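Local coordinates for protein phenylalanine ammonia-lyase (Rhodosporidium toruloides, PDB 1Y2M) that catalyses the non-oxidative deamination of L-phenylalanine and L-tyrosine to trans-cinnamic acid and p-coumaric acid, releasing ammonium, at residues Lys546-Ala551 and Ala630-Ser635. Sequence-based numbering, arbitrary orientation.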
ATOM      1  N   LYS B 546       6.150  38.688 -34.596  1.00 14.28           N
ATOM      2  CA  LYS B 546       5.456  39.519 -35.602  1.00 15.32           C
ATOM      3  C   LYS B 546       6.347  40.618 -36.081  1.00 15.08           C
ATOM      4  O   LYS B 546       6.328  40.993 -37.260  1.00 16.12           O
ATOM      5  CB  LYS B 546       4.222  40.213 -35.023  1.00 19.06           C
ATOM      6  CG  LYS B 546       3.001  39.388 -34.861  1.00 28.97           C
ATOM      7  CD  LYS B 546       1.925  40.266 -34.208  1.00 19.98           C
ATOM      8  CE  LYS B 546       0.586  39.534 -34.117  1.00 37.33           C
ATOM      9  NZ  LYS B 546      -0.362  40.241 -33.177  1.00 36.91           N
ATOM     10  N   GLN B 547       7.077  41.207 -35.141  1.00 12.53           N
ATOM     11  CA  GLN B 547       7.943  42.329 -35.481  1.00 13.60           C
ATOM     12  C   GLN B 547       9.326  41.906 -35.923  1.00 13.20           C
ATOM     13  O   GLN B 547       9.945  42.547 -36.756  1.00 14.05           O
ATOM     14  CB  GLN B 547       8.088  43.226 -34.280  1.00 15.82           C
ATOM     15  CG  GLN B 547       6.876  44.102 -34.100  1.00 19.55           C
ATOM     16  CD  GLN B 547       7.229  45.293 -33.290  1.00 22.52           C
ATOM     17  OE1 GLN B 547       7.939  46.227 -33.753  1.00 29.63           O
ATOM     18  NE2 GLN B 547       6.773  45.279 -32.069  1.00 13.30           N
ATOM     19  N   PHE B 548       9.819  40.816 -35.365  1.00 11.59           N
ATOM     20  CA  PHE B 548      11.178  40.447 -35.664  1.00 12.71           C
ATOM     21  C   PHE B 548      11.390  39.770 -37.015  1.00 14.22           C
ATOM     22  O   PHE B 548      12.436  39.987 -37.660  1.00 16.16           O
ATOM     23  CB  PHE B 548      11.812  39.633 -34.550  1.00 16.11           C
ATOM     24  CG  PHE B 548      13.315  39.728 -34.572  1.00 16.76           C
ATOM     25  CD1 PHE B 548      13.945  40.978 -34.529  1.00 20.60           C
ATOM     26  CD2 PHE B 548      14.062  38.615 -34.693  1.00 16.76           C
ATOM     27  CE1 PHE B 548      15.316  41.087 -34.590  1.00 23.96           C
ATOM     28  CE2 PHE B 548      15.433  38.697 -34.756  1.00 13.81           C
ATOM     29  CZ  PHE B 548      16.075  39.932 -34.702  1.00 17.59           C
ATOM     30  N   GLY B 549      10.410  38.979 -37.464  1.00 12.74           N
ATOM     31  CA  GLY B 549      10.451  38.433 -38.836  1.00 15.81           C
ATOM     32  C   GLY B 549      10.805  39.452 -39.912  1.00 15.35           C
ATOM     33  O   GLY B 549      11.758  39.264 -40.687  1.00 15.97           O
ATOM     34  N   PRO B 550      10.032  40.537 -40.016  1.00 12.82           N
ATOM     35  CA  PRO B 550      10.357  41.625 -40.912  1.00 14.48           C
ATOM     36  C   PRO B 550      11.704  42.312 -40.673  1.00 13.43           C
ATOM     37  O   PRO B 550      12.385  42.726 -41.627  1.00 13.78           O
ATOM     38  CB  PRO B 550       9.203  42.614 -40.675  1.00 16.97           C
ATOM     39  CG  PRO B 550       8.085  41.742 -40.288  1.00 14.57           C
ATOM     40  CD  PRO B 550       8.695  40.712 -39.409  1.00 14.23           C
ATOM     41  N   ALA B 551      12.061  42.459 -39.399  1.00 14.32           N
ATOM     42  CA  ALA B 551      13.327  43.089 -39.002  1.00 16.12           C
ATOM     43  C   ALA B 551      14.542  42.312 -39.553  1.00 15.90           C
ATOM     44  O   ALA B 551      15.527  42.903 -40.014  1.00 15.33           O
ATOM     45  CB  ALA B 551      13.404  43.213 -37.469  1.00 17.27           C
ATOM     46  N   ALA B 630      21.646  41.384 -33.415  1.00  8.20           N
ATOM     47  CA  ALA B 630      21.492  41.058 -31.996  1.00  9.68           C
ATOM     48  C   ALA B 630      20.953  42.265 -31.206  1.00 10.79           C
ATOM     49  O   ALA B 630      20.049  42.127 -30.364  1.00  9.93           O
ATOM     50  CB  ALA B 630      22.785  40.585 -31.420  1.00 10.19           C
ATOM     51  N   GLU B 631      21.530  43.447 -31.447  1.00 10.91           N
ATOM     52  CA  GLU B 631      21.099  44.679 -30.743  1.00 12.64           C
ATOM     53  C   GLU B 631      19.639  44.956 -31.013  1.00 12.13           C
ATOM     54  O   GLU B 631      18.866  45.324 -30.106  1.00 12.06           O
ATOM     55  CB  GLU B 631      21.978  45.876 -31.125  1.00 12.82           C
ATOM     56  CG  GLU B 631      23.335  45.802 -30.488  1.00 13.09           C
ATOM     57  CD  GLU B 631      24.266  46.864 -31.016  1.00 24.49           C
ATOM     58  OE1 GLU B 631      23.887  47.554 -32.004  1.00 30.76           O
ATOM     59  OE2 GLU B 631      25.393  46.998 -30.468  1.00 33.91           O
ATOM     60  N   SER B 632      19.253  44.746 -32.261  1.00 11.71           N
ATOM     61  CA  SER B 632      17.874  44.939 -32.672  1.00 11.86           C
ATOM     62  C   SER B 632      16.947  43.984 -31.921  1.00 12.07           C
ATOM     63  O   SER B 632      15.873  44.365 -31.434  1.00 11.26           O
ATOM     64  CB  SER B 632      17.755  44.767 -34.192  1.00 13.67           C
ATOM     65  OG  SER B 632      16.397  44.787 -34.616  1.00 18.84           O
ATOM     66  N   ALA B 633      17.321  42.706 -31.834  1.00 11.07           N
ATOM     67  CA  ALA B 633      16.512  41.725 -31.114  1.00 11.47           C
ATOM     68  C   ALA B 633      16.410  42.018 -29.606  1.00  8.12           C
ATOM     69  O   ALA B 633      15.343  41.851 -28.990  1.00 11.90           O
ATOM     70  CB  ALA B 633      17.017  40.339 -31.351  1.00 13.60           C
ATOM     71  N   ILE B 634      17.519  42.469 -29.032  1.00  8.48           N
ATOM     72  CA  ILE B 634      17.552  42.816 -27.629  1.00  9.30           C
ATOM     73  C   ILE B 634      16.587  44.005 -27.361  1.00 10.91           C
ATOM     74  O   ILE B 634      15.732  43.949 -26.457  1.00 10.14           O
ATOM     75  CB  ILE B 634      18.987  43.150 -27.199  1.00  7.33           C
ATOM     76  CG1 ILE B 634      19.848  41.848 -27.260  1.00 11.95           C
ATOM     77  CG2 ILE B 634      19.001  43.756 -25.775  1.00 12.85           C
ATOM     78  CD1 ILE B 634      21.331  42.029 -27.264  1.00 11.66           C
ATOM     79  N   SER B 635      16.697  45.057 -28.162  1.00 10.28           N
ATOM     80  CA  SER B 635      15.783  46.198 -28.026  1.00 12.21           C
ATOM     81  C   SER B 635      14.366  45.819 -28.259  1.00 11.86           C
ATOM     82  O   SER B 635      13.490  46.244 -27.517  1.00 13.19           O
ATOM     83  CB  SER B 635      16.127  47.330 -28.997  1.00 15.35           C
ATOM     84  OG  SER B 635      17.493  47.634 -28.851  1.00 23.44           O
TER
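Phe548 reaches across to Ala633 and Ser632 between two nearly antiparallel helices of a helical bundle, 506-560 and 619-646; the axes of the two segments approach to 10.8 Å, with 164° between their directions. The contact lies away from the active site and is mainly apolar. The CB of Phe548 points toward the other helix, and with CG anti to the backbone N (chi1 -157°) the ring is carried across, so that CZ meets Ala633 CB at 3.5 Å. The approach is oblique, and CE1 also lies 3.7 Å from Ala633 CA, so the ring touches the alpha carbon as well as the methyl; a small alanine lets it come this close. Trp597 of helix 593-611 meets the same ring edge-to-face, while Phe544 and Leu636 add further apolar contacts. A leucine in place of Phe548 would probably open a gap beside Ala633 and cost Trp597 an edge-to-face aromatic partner.

At the partly exposed border the contact is slight. Ala551, one turn after Phe548, brings its CB to 4.4 Å from Ser632 OG; both are small residues, which suits this border. Ser632 contributes its hydroxyl in van der Waals contact: OG lies in the plane of the phenyl ring, at its edge, 3.9 Å from Phe548 CE1.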